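GTPase-activating protein skywalker (Drosophila melanogaster, PDB 6R82) acts as a GTPase-activating protein for Rab35 and regulates synaptic vesicle protein turnover through endosomal trafficking, this chain being its TLDc domain. Local coordinates at residues 21-26 against 95-100; 33-38 against 179-184; 55-60 against 71-76; 62-67 against 173-178; 122-127 against 159-164. All coordinates share one frame; numbering follows the deposited sequence.

Contact 1 of 5, residues 21-26 against 95-100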
# COMPACT_ATOMS: atom_id res chain seq x y z
N TRP A 21 -3.30 12.65 -6.31
CA TRP A 21 -2.63 11.55 -7.00
C TRP A 21 -3.53 10.34 -7.25
O TRP A 21 -3.16 9.46 -8.05
CB TRP A 21 -1.41 11.08 -6.22
CG TRP A 21 -0.30 12.06 -6.22
CD1 TRP A 21 -0.09 13.08 -7.10
CD2 TRP A 21 0.79 12.11 -5.29
NE1 TRP A 21 1.05 13.77 -6.78
CE2 TRP A 21 1.61 13.19 -5.67
CE3 TRP A 21 1.14 11.34 -4.18
CZ2 TRP A 21 2.76 13.52 -4.96
CZ3 TRP A 21 2.29 11.68 -3.49
CH2 TRP A 21 3.08 12.75 -3.89
N LEU A 22 -4.70 10.26 -6.60
CA LEU A 22 -5.59 9.12 -6.78
C LEU A 22 -6.20 9.15 -8.18
O LEU A 22 -6.23 10.21 -8.82
CB LEU A 22 -6.70 9.13 -5.74
CG LEU A 22 -6.32 9.21 -4.26
CD1 LEU A 22 -7.56 9.48 -3.42
CD2 LEU A 22 -5.62 7.94 -3.78
N PRO A 23 -6.68 8.01 -8.69
CA PRO A 23 -7.44 8.03 -9.94
C PRO A 23 -8.63 8.98 -9.82
O PRO A 23 -9.27 9.07 -8.76
CB PRO A 23 -7.89 6.58 -10.12
CG PRO A 23 -6.86 5.78 -9.34
CD PRO A 23 -6.53 6.64 -8.16
N VAL A 24 -8.90 9.71 -10.90
CA VAL A 24 -9.82 10.84 -10.80
C VAL A 24 -11.19 10.41 -10.30
O VAL A 24 -11.81 11.10 -9.49
CB VAL A 24 -9.88 11.58 -12.16
CG1 VAL A 24 -10.36 10.66 -13.28
CG2 VAL A 24 -10.76 12.82 -12.06
N ARG A 25 -11.68 9.23 -10.72
CA ARG A 25 -13.01 8.82 -10.27
C ARG A 25 -13.05 8.55 -8.77
O ARG A 25 -14.12 8.68 -8.15
CB ARG A 25 -13.49 7.58 -11.02
CG ARG A 25 -12.85 6.26 -10.57
CD ARG A 25 -13.09 5.16 -11.61
NE ARG A 25 -12.59 3.87 -11.15
CZ ARG A 25 -11.34 3.46 -11.27
NH1 ARG A 25 -10.43 4.24 -11.86
NH2 ARG A 25 -10.98 2.27 -10.82
N ILE A 26 -11.92 8.18 -8.17
CA ILE A 26 -11.88 7.85 -6.75
C ILE A 26 -11.98 9.11 -5.88
O ILE A 26 -12.46 9.04 -4.74
CB ILE A 26 -10.59 7.05 -6.44
CG1 ILE A 26 -10.54 5.79 -7.30
CG2 ILE A 26 -10.53 6.66 -4.97
CD1 ILE A 26 -11.76 4.92 -7.16
N THR A 95 -3.90 -4.60 -10.41
CA THR A 95 -3.90 -3.93 -11.71
C THR A 95 -2.91 -2.78 -11.73
O THR A 95 -2.38 -2.35 -10.69
CB THR A 95 -5.29 -3.38 -12.08
OG1 THR A 95 -5.49 -2.13 -11.40
CG2 THR A 95 -6.39 -4.35 -11.72
N GLY A 96 -2.69 -2.26 -12.94
CA GLY A 96 -1.79 -1.16 -13.20
C GLY A 96 -2.20 0.19 -12.63
O GLY A 96 -1.44 1.15 -12.80
N GLU A 97 -3.36 0.29 -11.97
CA GLU A 97 -3.70 1.51 -11.23
C GLU A 97 -2.98 1.59 -9.89
O GLU A 97 -2.91 2.67 -9.30
CB GLU A 97 -5.22 1.59 -11.01
CG GLU A 97 -6.02 1.95 -12.27
CD GLU A 97 -7.48 2.39 -11.97
OE1 GLU A 97 -8.26 1.57 -11.45
OE2 GLU A 97 -7.83 3.56 -12.27
N THR A 98 -2.44 0.46 -9.41
CA THR A 98 -1.64 0.46 -8.19
C THR A 98 -0.42 1.36 -8.36
O THR A 98 0.20 1.38 -9.43
CB THR A 98 -1.18 -0.98 -7.88
OG1 THR A 98 -2.33 -1.83 -7.67
CG2 THR A 98 -0.26 -1.03 -6.67
N PHE A 99 -0.07 2.13 -7.33
CA PHE A 99 1.13 2.96 -7.41
C PHE A 99 1.71 3.13 -6.02
O PHE A 99 0.99 3.03 -5.02
CB PHE A 99 0.86 4.33 -8.07
CG PHE A 99 -0.05 5.27 -7.27
CD1 PHE A 99 0.45 6.07 -6.25
CD2 PHE A 99 -1.40 5.37 -7.59
CE1 PHE A 99 -0.37 6.95 -5.54
CE2 PHE A 99 -2.24 6.25 -6.89
CZ PHE A 99 -1.73 7.02 -5.86
N LEU A 100 3.01 3.40 -5.98
CA LEU A 100 3.71 3.75 -4.75
C LEU A 100 3.83 5.26 -4.60
O LEU A 100 3.83 6.01 -5.58
CB LEU A 100 5.12 3.16 -4.73
CG LEU A 100 5.36 1.70 -5.07
CD1 LEU A 100 6.82 1.53 -5.45
CD2 LEU A 100 4.99 0.85 -3.86

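Contact 2 of 5, residues 33-38 against 179-184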
# COMPACT_ATOMS: atom_id res chain seq x y z
N LEU A 33 -11.23 5.10 7.48
CA LEU A 33 -10.14 4.35 8.10
C LEU A 33 -10.58 2.91 8.35
O LEU A 33 -11.51 2.68 9.13
CB LEU A 33 -9.75 5.03 9.42
CG LEU A 33 -8.69 4.26 10.21
CD1 LEU A 33 -7.35 4.42 9.48
CD2 LEU A 33 -8.63 4.72 11.67
N LEU A 34 -9.91 1.95 7.69
CA LEU A 34 -10.25 0.53 7.87
C LEU A 34 -9.45 -0.15 8.98
O LEU A 34 -9.96 -1.07 9.62
CB LEU A 34 -10.01 -0.25 6.57
CG LEU A 34 -10.63 0.33 5.29
CD1 LEU A 34 -10.18 -0.46 4.06
CD2 LEU A 34 -12.16 0.35 5.41
N TYR A 35 -8.21 0.28 9.19
CA TYR A 35 -7.29 -0.45 10.05
C TYR A 35 -6.19 0.50 10.48
O TYR A 35 -5.63 1.21 9.64
CB TYR A 35 -6.65 -1.66 9.32
CG TYR A 35 -5.69 -2.46 10.21
CD1 TYR A 35 -6.16 -3.41 11.10
CD2 TYR A 35 -4.31 -2.24 10.15
CE1 TYR A 35 -5.30 -4.14 11.91
CE2 TYR A 35 -3.44 -2.97 10.96
CZ TYR A 35 -3.95 -3.91 11.83
OH TYR A 35 -3.10 -4.62 12.64
N THR A 36 -5.88 0.49 11.78
CA THR A 36 -4.71 1.20 12.28
C THR A 36 -4.04 0.39 13.38
O THR A 36 -4.70 -0.15 14.27
CB THR A 36 -5.06 2.60 12.81
OG1 THR A 36 -3.89 3.17 13.42
CG2 THR A 36 -6.15 2.51 13.85
N THR A 37 -2.71 0.33 13.32
CA THR A 37 -1.94 -0.38 14.33
C THR A 37 -2.03 0.29 15.69
O THR A 37 -1.71 -0.35 16.70
CB THR A 37 -0.49 -0.48 13.89
OG1 THR A 37 -0.02 0.83 13.54
CG2 THR A 37 -0.37 -1.38 12.67
N GLU A 38 -2.48 1.54 15.74
CA GLU A 38 -2.67 2.22 17.02
C GLU A 38 -3.88 1.70 17.79
O GLU A 38 -3.95 1.91 19.00
CB GLU A 38 -2.82 3.73 16.79
CG GLU A 38 -1.49 4.48 16.58
CD GLU A 38 -1.63 5.99 16.79
OE1 GLU A 38 -1.26 6.48 17.88
OE2 GLU A 38 -2.10 6.68 15.86
N LEU A 179 0.86 1.93 11.12
CA LEU A 179 0.36 1.63 9.80
C LEU A 179 -1.14 1.93 9.76
O LEU A 179 -1.86 1.60 10.70
CB LEU A 179 0.62 0.17 9.43
CG LEU A 179 0.03 -0.20 8.07
CD1 LEU A 179 1.10 -0.75 7.18
CD2 LEU A 179 -1.08 -1.20 8.25
N GLU A 180 -1.57 2.57 8.67
CA GLU A 180 -2.97 2.92 8.46
C GLU A 180 -3.42 2.45 7.08
O GLU A 180 -2.66 2.55 6.11
CB GLU A 180 -3.19 4.43 8.58
CG GLU A 180 -3.29 4.92 10.03
CD GLU A 180 -3.31 6.45 10.16
OE1 GLU A 180 -3.15 7.16 9.13
OE2 GLU A 180 -3.48 6.94 11.31
N VAL A 181 -4.65 1.94 7.00
CA VAL A 181 -5.27 1.55 5.73
C VAL A 181 -6.62 2.25 5.62
O VAL A 181 -7.44 2.18 6.54
CB VAL A 181 -5.45 0.03 5.60
CG1 VAL A 181 -5.90 -0.32 4.17
CG2 VAL A 181 -4.16 -0.70 5.94
N TYR A 182 -6.85 2.93 4.49
CA TYR A 182 -8.10 3.61 4.19
C TYR A 182 -8.81 2.89 3.06
O TYR A 182 -8.17 2.39 2.14
CB TYR A 182 -7.85 5.08 3.80
CG TYR A 182 -7.31 5.91 4.94
CD1 TYR A 182 -5.94 5.96 5.19
CD2 TYR A 182 -8.16 6.61 5.78
CE1 TYR A 182 -5.43 6.71 6.25
CE2 TYR A 182 -7.66 7.35 6.85
CZ TYR A 182 -6.29 7.40 7.07
OH TYR A 182 -5.80 8.13 8.13
N GLY A 183 -10.15 2.83 3.15
CA GLY A 183 -10.99 2.48 2.03
C GLY A 183 -11.78 3.68 1.54
O GLY A 183 -11.55 4.82 1.93
N PHE A 184 -12.74 3.40 0.66
CA PHE A 184 -13.55 4.46 0.05
C PHE A 184 -15.00 4.03 -0.01
O PHE A 184 -15.31 2.93 -0.47
CB PHE A 184 -13.04 4.80 -1.36
CG PHE A 184 -11.60 5.23 -1.38
CD1 PHE A 184 -10.58 4.29 -1.42
CD2 PHE A 184 -11.26 6.58 -1.34
CE1 PHE A 184 -9.25 4.68 -1.42
CE2 PHE A 184 -9.93 6.98 -1.35
CZ PHE A 184 -8.92 6.02 -1.39
O HOH W 1 -3.85 5.76 13.39

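Contact 3 of 5, residues 55-60 against 71-76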
# COMPACT_ATOMS: atom_id res chain seq x y z
N GLU A 55 -11.96 -2.53 -1.78
CA GLU A 55 -11.08 -2.11 -2.87
C GLU A 55 -11.62 -0.82 -3.47
O GLU A 55 -12.84 -0.60 -3.47
CB GLU A 55 -10.97 -3.18 -3.97
CG GLU A 55 -12.23 -3.36 -4.77
CD GLU A 55 -12.02 -4.17 -6.05
OE1 GLU A 55 -11.27 -5.19 -6.01
OE2 GLU A 55 -12.60 -3.79 -7.09
N PRO A 56 -10.74 0.08 -3.92
CA PRO A 56 -9.28 0.05 -3.72
C PRO A 56 -8.93 0.44 -2.29
O PRO A 56 -9.85 0.74 -1.53
CB PRO A 56 -8.78 1.11 -4.69
CG PRO A 56 -9.92 2.15 -4.67
CD PRO A 56 -11.20 1.34 -4.54
N THR A 57 -7.65 0.43 -1.91
CA THR A 57 -7.28 0.88 -0.57
C THR A 57 -6.03 1.74 -0.66
O THR A 57 -5.31 1.74 -1.66
CB THR A 57 -7.02 -0.28 0.42
OG1 THR A 57 -6.03 -1.15 -0.11
CG2 THR A 57 -8.30 -1.07 0.69
N LEU A 58 -5.79 2.50 0.39
CA LEU A 58 -4.64 3.38 0.50
C LEU A 58 -3.88 2.98 1.76
O LEU A 58 -4.43 3.04 2.87
CB LEU A 58 -5.07 4.85 0.56
CG LEU A 58 -3.96 5.90 0.44
CD1 LEU A 58 -3.15 5.68 -0.83
CD2 LEU A 58 -4.57 7.29 0.42
N LEU A 59 -2.64 2.58 1.59
CA LEU A 59 -1.81 2.10 2.69
C LEU A 59 -0.78 3.17 3.02
O LEU A 59 -0.09 3.67 2.13
CB LEU A 59 -1.13 0.78 2.30
CG LEU A 59 -0.55 -0.05 3.44
CD1 LEU A 59 -0.75 -1.55 3.18
CD2 LEU A 59 0.92 0.29 3.60
N MET A 60 -0.69 3.53 4.30
CA MET A 60 0.22 4.58 4.75
C MET A 60 1.07 4.07 5.90
O MET A 60 0.54 3.66 6.94
CB MET A 60 -0.54 5.84 5.18
CG MET A 60 0.29 7.10 4.98
SD MET A 60 -0.73 8.57 5.03
CE MET A 60 -1.97 8.19 3.78
N ALA A 71 1.24 3.04 -0.40
CA ALA A 71 0.81 2.64 -1.73
C ALA A 71 -0.70 2.72 -1.87
O ALA A 71 -1.44 2.42 -0.93
CB ALA A 71 1.26 1.21 -2.06
N TYR A 72 -1.15 3.11 -3.06
CA TYR A 72 -2.52 2.92 -3.48
C TYR A 72 -2.63 1.52 -4.08
O TYR A 72 -1.91 1.19 -5.02
CB TYR A 72 -2.91 4.01 -4.49
CG TYR A 72 -4.28 3.85 -5.12
CD1 TYR A 72 -5.42 4.26 -4.45
CD2 TYR A 72 -4.42 3.30 -6.38
CE1 TYR A 72 -6.68 4.11 -5.02
CE2 TYR A 72 -5.68 3.15 -6.96
CZ TYR A 72 -6.80 3.56 -6.27
OH TYR A 72 -8.03 3.42 -6.85
N CYS A 73 -3.52 0.69 -3.52
CA CYS A 73 -3.67 -0.69 -3.95
C CYS A 73 -4.99 -0.88 -4.68
O CYS A 73 -6.06 -0.62 -4.12
CB CYS A 73 -3.61 -1.63 -2.74
SG CYS A 73 -2.10 -1.40 -1.76
N SER A 74 -4.91 -1.38 -5.91
CA SER A 74 -6.10 -1.46 -6.76
C SER A 74 -7.09 -2.54 -6.33
O SER A 74 -8.29 -2.41 -6.61
CB SER A 74 -5.68 -1.69 -8.20
OG SER A 74 -4.94 -2.90 -8.28
N SER A 75 -6.66 -3.62 -5.67
CA SER A 75 -7.48 -4.82 -5.56
C SER A 75 -7.62 -5.27 -4.11
O SER A 75 -6.80 -4.94 -3.26
CB SER A 75 -6.89 -5.96 -6.40
OG SER A 75 -6.54 -5.49 -7.68
N ARG A 76 -8.67 -6.05 -3.85
CA ARG A 76 -8.87 -6.51 -2.48
C ARG A 76 -7.79 -7.51 -2.07
O ARG A 76 -7.34 -8.33 -2.87
CB ARG A 76 -10.27 -7.11 -2.28
CG ARG A 76 -10.79 -7.86 -3.41
CD ARG A 76 -12.27 -8.16 -3.27
NE ARG A 76 -12.53 -9.02 -4.41
CZ ARG A 76 -12.90 -10.29 -4.34
NH1 ARG A 76 -13.15 -10.87 -3.17
NH2 ARG A 76 -13.07 -10.96 -5.48
O HOH W 2 -7.11 -3.18 -1.48

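Contact 4 of 5, residues 62-67 against 173-178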
# COMPACT_ATOMS: atom_id res chain seq x y z
N LYS A 62 4.12 4.96 8.64
CA LYS A 62 4.95 5.92 9.36
C LYS A 62 6.03 5.12 10.10
O LYS A 62 5.71 4.32 10.99
CB LYS A 62 4.10 6.76 10.31
CG LYS A 62 3.20 7.81 9.61
CD LYS A 62 1.78 7.84 10.19
CE LYS A 62 0.73 8.22 9.14
NZ LYS A 62 0.48 7.11 8.17
N THR A 63 7.29 5.33 9.73
CA THR A 63 8.39 4.61 10.37
C THR A 63 8.85 5.32 11.65
O THR A 63 8.58 6.50 11.87
CB THR A 63 9.59 4.46 9.43
OG1 THR A 63 10.36 5.67 9.43
CG2 THR A 63 9.13 4.14 8.02
N CYS A 64 9.55 4.56 12.50
CA CYS A 64 10.15 5.15 13.70
C CYS A 64 11.22 6.17 13.36
O CYS A 64 11.56 7.00 14.22
CB CYS A 64 10.74 4.05 14.59
SG CYS A 64 9.53 2.83 15.20
N ASN A 65 11.75 6.14 12.14
CA ASN A 65 12.70 7.12 11.62
C ASN A 65 12.01 8.32 10.96
O ASN A 65 12.67 9.06 10.22
CB ASN A 65 13.64 6.43 10.62
CG ASN A 65 15.04 7.04 10.61
OD1 ASN A 65 15.49 7.61 11.60
ND2 ASN A 65 15.72 6.91 9.47
N ASN A 66 10.70 8.49 11.18
CA ASN A 66 9.90 9.63 10.72
C ASN A 66 9.79 9.72 9.20
O ASN A 66 9.47 10.78 8.66
CB ASN A 66 10.43 10.96 11.28
CG ASN A 66 10.67 10.90 12.77
OD1 ASN A 66 9.73 10.76 13.56
ND2 ASN A 66 11.93 11.01 13.17
N GLU A 67 10.04 8.63 8.48
CA GLU A 67 9.73 8.56 7.06
C GLU A 67 8.27 8.14 6.87
O GLU A 67 7.72 7.38 7.67
CB GLU A 67 10.66 7.58 6.34
CG GLU A 67 12.14 7.95 6.41
CD GLU A 67 12.97 6.96 7.21
OE1 GLU A 67 12.44 5.87 7.54
OE2 GLU A 67 14.14 7.27 7.52
N ASP A 173 15.75 -0.74 5.32
CA ASP A 173 14.85 -1.34 6.29
C ASP A 173 14.15 -0.25 7.08
O ASP A 173 14.50 0.93 7.01
CB ASP A 173 15.61 -2.24 7.28
CG ASP A 173 16.66 -3.10 6.61
OD1 ASP A 173 16.39 -3.62 5.50
OD2 ASP A 173 17.75 -3.26 7.19
N PHE A 174 13.17 -0.67 7.88
CA PHE A 174 12.46 0.27 8.74
C PHE A 174 11.70 -0.51 9.79
O PHE A 174 11.43 -1.70 9.65
CB PHE A 174 11.50 1.17 7.93
CG PHE A 174 10.50 0.42 7.09
CD1 PHE A 174 9.25 0.08 7.59
CD2 PHE A 174 10.80 0.07 5.78
CE1 PHE A 174 8.33 -0.61 6.81
CE2 PHE A 174 9.90 -0.61 4.99
CZ PHE A 174 8.66 -0.96 5.51
N GLU A 175 11.38 0.19 10.87
CA GLU A 175 10.43 -0.28 11.86
C GLU A 175 9.18 0.58 11.77
O GLU A 175 9.27 1.80 11.58
CB GLU A 175 11.00 -0.22 13.28
CG GLU A 175 10.31 -1.16 14.24
CD GLU A 175 10.59 -0.83 15.68
OE1 GLU A 175 11.35 0.13 15.93
OE2 GLU A 175 10.07 -1.54 16.57
N ILE A 176 8.02 -0.05 11.89
CA ILE A 176 6.74 0.61 11.70
C ILE A 176 6.31 1.23 13.02
O ILE A 176 6.11 0.52 14.01
CB ILE A 176 5.68 -0.37 11.17
CG1 ILE A 176 6.06 -0.81 9.76
CG2 ILE A 176 4.29 0.27 11.20
CD1 ILE A 176 6.19 -2.31 9.59
N ARG A 177 6.17 2.56 13.03
CA ARG A 177 5.57 3.21 14.19
C ARG A 177 4.06 3.10 14.15
O ARG A 177 3.42 2.75 15.15
CB ARG A 177 6.00 4.68 14.25
CG ARG A 177 5.73 5.31 15.61
CD ARG A 177 5.69 6.83 15.52
NE ARG A 177 6.88 7.37 14.87
CZ ARG A 177 7.30 8.63 15.02
NH1 ARG A 177 6.64 9.47 15.81
NH2 ARG A 177 8.39 9.05 14.39
N VAL A 178 3.45 3.40 13.00
CA VAL A 178 2.02 3.19 12.81
C VAL A 178 1.76 2.87 11.35
O VAL A 178 2.41 3.42 10.44
CB VAL A 178 1.20 4.39 13.32
CG1 VAL A 178 1.71 5.68 12.72
CG2 VAL A 178 -0.30 4.20 13.02

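Contact 5 of 5, residues 122-127 against 159-164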
# COMPACT_ATOMS: atom_id res chain seq x y z
N GLY A 122 7.65 -6.94 -20.03
CA GLY A 122 7.64 -8.31 -19.58
C GLY A 122 6.82 -8.55 -18.31
O GLY A 122 6.35 -7.62 -17.66
N HIS A 123 6.68 -9.85 -17.98
CA HIS A 123 5.88 -10.26 -16.82
C HIS A 123 6.41 -9.65 -15.52
O HIS A 123 5.64 -9.33 -14.62
CB HIS A 123 5.87 -11.78 -16.70
CG HIS A 123 4.74 -12.45 -17.41
ND1 HIS A 123 4.23 -12.00 -18.61
CD2 HIS A 123 4.01 -13.55 -17.08
CE1 HIS A 123 3.24 -12.78 -18.99
NE2 HIS A 123 3.08 -13.73 -18.09
N SER A 124 7.73 -9.50 -15.42
CA SER A 124 8.38 -9.05 -14.20
C SER A 124 8.24 -7.55 -13.96
O SER A 124 8.69 -7.06 -12.92
CB SER A 124 9.86 -9.41 -14.23
OG SER A 124 10.57 -8.45 -14.99
N SER A 125 7.66 -6.79 -14.89
CA SER A 125 7.35 -5.40 -14.63
C SER A 125 5.87 -5.18 -14.33
O SER A 125 5.40 -4.03 -14.36
CB SER A 125 7.81 -4.52 -15.80
OG SER A 125 7.18 -4.91 -17.01
N GLU A 126 5.13 -6.25 -14.04
CA GLU A 126 3.69 -6.22 -13.79
C GLU A 126 3.33 -6.93 -12.49
O GLU A 126 2.34 -7.67 -12.43
CB GLU A 126 2.92 -6.86 -14.95
CG GLU A 126 2.91 -6.07 -16.22
CD GLU A 126 2.11 -6.76 -17.31
OE1 GLU A 126 1.10 -6.18 -17.77
OE2 GLU A 126 2.49 -7.89 -17.69
N LEU A 127 4.10 -6.70 -11.43
CA LEU A 127 3.97 -7.42 -10.16
C LEU A 127 3.58 -6.42 -9.08
O LEU A 127 4.44 -5.70 -8.56
CB LEU A 127 5.28 -8.13 -9.80
CG LEU A 127 5.89 -9.11 -10.80
CD1 LEU A 127 7.19 -9.72 -10.24
CD2 LEU A 127 4.89 -10.21 -11.15
N SER A 159 14.45 -1.15 -4.58
CA SER A 159 13.99 -0.86 -5.92
C SER A 159 13.33 -2.10 -6.52
O SER A 159 13.75 -3.23 -6.27
CB SER A 159 15.15 -0.42 -6.81
OG SER A 159 15.82 0.68 -6.22
N CYS A 160 12.28 -1.87 -7.30
CA CYS A 160 11.61 -2.95 -8.01
C CYS A 160 11.36 -2.51 -9.45
O CYS A 160 11.31 -1.31 -9.75
CB CYS A 160 10.30 -3.35 -7.33
SG CYS A 160 8.88 -2.28 -7.73
N LYS A 161 11.21 -3.49 -10.34
CA LYS A 161 11.03 -3.19 -11.75
C LYS A 161 9.60 -2.84 -12.14
O LYS A 161 9.39 -2.26 -13.21
CB LYS A 161 11.48 -4.37 -12.61
CG LYS A 161 12.95 -4.33 -12.94
CD LYS A 161 13.40 -5.53 -13.75
CE LYS A 161 12.70 -5.61 -15.10
NZ LYS A 161 11.36 -6.27 -15.05
N THR A 162 8.61 -3.19 -11.32
CA THR A 162 7.25 -2.80 -11.66
C THR A 162 7.07 -1.28 -11.54
O THR A 162 6.37 -0.68 -12.35
CB THR A 162 6.26 -3.57 -10.78
OG1 THR A 162 6.30 -4.96 -11.13
CG2 THR A 162 4.83 -3.05 -10.98
N PHE A 163 7.76 -0.65 -10.58
CA PHE A 163 7.60 0.77 -10.34
C PHE A 163 8.87 1.59 -10.53
O PHE A 163 8.80 2.83 -10.48
CB PHE A 163 7.06 1.00 -8.92
CG PHE A 163 5.68 0.47 -8.73
CD1 PHE A 163 4.62 0.99 -9.47
CD2 PHE A 163 5.43 -0.57 -7.85
CE1 PHE A 163 3.33 0.49 -9.32
CE2 PHE A 163 4.15 -1.07 -7.69
CZ PHE A 163 3.09 -0.55 -8.42
N ASN A 164 10.03 0.96 -10.76
CA ASN A 164 11.31 1.64 -11.00
C ASN A 164 11.58 2.72 -9.96
O ASN A 164 11.98 3.84 -10.29
CB ASN A 164 11.38 2.22 -12.41
CG ASN A 164 12.81 2.41 -12.88
OD1 ASN A 164 13.46 3.41 -12.54
ND2 ASN A 164 13.31 1.46 -13.65

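Contact 1 of 5, residues 21-26 against 95-100
Arg25 and Glu97 meet tip to tip, with the guanidinium and carboxylate planes only 6° apart. The grip is end-on and two-pronged. Arg25 NH1 donates to Glu97 OE2 at 2.7 Å, and Arg25 NH2 donates to Glu97 OE1 at 2.9 Å. Both bonds are nearly straight, and both oxygens use their syn lone pairs. Arg25 CG sits in the crowded position between backbone N and carbonyl carbon (chi1 76°), and the chain then runs extended to NE. The Glu97 chain, extended beyond CG, passes obliquely by Pro23, whose CB lies 3.7 Å from Glu97 OE2. The Phe99 ring fills the other end of the contact. Its CE2 lies 3.5 Å from Trp21 O, and Pro23 CD approaches the ring edge. Lys109 binds Trp21 O and makes a cation-pi contact with Phe99, and the Phe99 ring also meets that of Tyr72. An alanine at Glu97 would remove the carboxylate and would probably loosen the hold of the 95-98 turn on the loop after helix 13-18. The contact thus joins this loop of the TLDc domain to the start of strand 99-104. Its charged end is a paired one, so Glu97 is likely to stay ionised beside Arg25.

Contact 2 of 5, residues 33-38 against 179-184
Tyr35 and Val181 pack on one face of the sheet, with Tyr35 CB 4.3 Å from Val181 CB. Leu179 CD2 meets the edge of the Tyr35 ring at Tyr35 CD2, 3.9 Å away. Leu34 CG packs against Gly183 N at 3.3 Å, beside a residue with no side chain. On the other face, Leu33 CD1 makes a CH-pi contact with the Tyr182 ring, 4.2 Å from its centroid and offset toward the rim. With Leu33 CG anti to the backbone N (chi1 175°), CD1 is placed over the ring. The antiparallel strands are joined through a classic beta bulge. Leu34 N donates to Val181 O at 2.7 Å, while Tyr35 N makes only a weak bond to the same oxygen. Farther out, Thr37 OG1 accepts from Leu179 N at 2.8 Å. At the polar edge a water donates to Glu180 OE2 and Glu38 OE2 and accepts from Thr36 OG1. Tyr182 OH donates to Glu180 OE1 at 3.0 Å, from above the carboxylate plane. An alanine at Tyr182 would lose both the ring under Leu33 and this bond, and would probably leave the Glu180 carboxylate less firmly placed. Helix 44-51 packs on Leu34, Tyr35 and Val181, and strand 57-63 pairs with the other edge of strand 173-185.

Contact 3 of 5, residues 55-60 against 71-76
Strands 57-63 and 68-73 form a beta hairpin in the antiparallel sheet of the TLDc domain, and this contact covers its open end. Four backbone bonds hold it. Thr57 and Cys73 form one hydrogen-bonded pair, with Cys73 N to Thr57 O at 2.8 Å. Leu59 and Ala71 form the next, with Leu59 N to Ala71 O at 2.8 Å and nearly straight. Between them Leu58 and Tyr72 make a non-hydrogen-bonded pair. Leu58 CD1 lies 4.0 Å from Tyr72 CB. The hairpin is an inner part of the sheet: strand 57-63 also pairs with strand 173-185, and strand 68-73 with strand 99-104. Helix 13-18 covers Leu58 and Met60 on one face, while Ile138 packs against Ala71 and Cys73 on the other. Tyr72 CG is anti to its backbone N (chi1 174°), which carries the ring obliquely across to Pro56. Pro56 CB is 3.5 Å from Tyr72 CZ, and Pro56 CG is 3.2 Å from Tyr72 OH. A cis peptide bond precedes Pro56. Thr57 OG1 touches Cys73 CB at 3.6 Å and shares a water with Ser75 O. At the outer end, Glu55 OE1 takes a weak bond from Arg76 N. The Glu55 carboxylate stays beyond salt-bridge range of the Arg76 guanidinium, whose NH1 bonds to Gln53.

Contact 4 of 5, residues 62-67 against 173-178
A classic beta bulge joins strands 57-63 and 173-185 where the latter turns a corner. Arg177 and Val178 both face Lys62. Lys62 O accepts from Arg177 N at 2.7 Å and from Val178 N at 3.2 Å. Beyond the bulge, Cys64 N donates to Glu175 O from above the carbonyl plane. The Arg177 side chain reaches along the type I turn from Thr63 to Asn66. Its CG is anti to the backbone N (chi1 -165°). Arg177 CB rests 3.3 Å from Lys62 O and packs near Thr63 C. The chain bends at chi3 (-52°), which sets Arg177 NE 3.6 Å from Thr63 O. CZ comes near Asn66 OD1, and Arg177 NH2 is modelled only 2.3 Å from that oxygen, a very short and bent bond whose length should not be pressed. The oxygen lies near the guanidinium plane, but the donor stands above the amide carbonyl plane, and the two flat groups are turned 73° apart. Thr63 OG1 steadies the turn, donating to Glu67 OE1 and accepting from Glu67 N. The Thr63 and Phe174 side chains cross at about a right angle, Thr63 CG2 against Phe174 CB, and the Phe174 ring meets Phe69 edge-to-face. The Glu175 carboxylate passes beside Cys64 SG and forms a salt bridge with Arg153. Lys62 runs alongside Val178, and Lys62 CD presses on Val178 CG1 at 3.3 Å, tighter than usual packing.

Contact 5 of 5, residues 122-127 against 159-164
Two side-chain hydrogen bonds carry this contact between loops. In the first, Leu127 N donates to Thr162 OG1 at 2.8 Å with an angle of 161°. Thr162 OG1 is anti to its own carbonyl carbon (chi1 -68°), which turns it toward the 122-127 segment. In the second, Lys161 NZ donates to Ser124 OG. The modelled distance of 2.3 Å is very short and should not be taken literally. The lysine chain bends at chi3 and chi4 to bring its tip there, and it also touches Glu142. A further bond lies within one loop: Ser125 OG donates to Gly122 O at 2.9 Å, on a carbonyl lone pair, and Ser125 N shares the same acceptor. Weaker contacts fill in around these bonds. Thr162 CA makes a CA-H...O contact with Ser125 O at 3.5 Å, and Leu127 CB lies 3.6 Å from Thr162 OG1. Thr162 CG2 sits over the centre of one face of the Phe163 ring. Trp112 NE1 binds Ser125 O from outside. The contact ties the loop before strand 129-131 to the loop before strand 173-185. Thr162 OG1 accepts from Leu127 N and also bonds to Gly140 O, so this buried hydroxyl is satisfied and probably fixes both its own rotamer and the path of the 122-127 loop.

In the fold
The five contacts all lie within the TLDc domain, and contacts 1 to 4 reach its antiparallel sheet. Contact 3 is central, its centre about 5 Å from that of the chain. It shares strand 57-63 with contact 4, and contact 4 shares strand 173-185 with contact 2. Contacts 1 and 3 have centres about 9 Å apart and meet where strands 68-73 and 99-104 pair. Contacts 1 and 4 lie on opposite sides of the chain centre, with centres about 24 Å apart. Contact 5 joins outer loops and touches contact 1 through Phe163. Along the chain, contacts 3, 4 and 5 fall between the two segments of contact 2, so residues far apart in sequence become neighbouring strands.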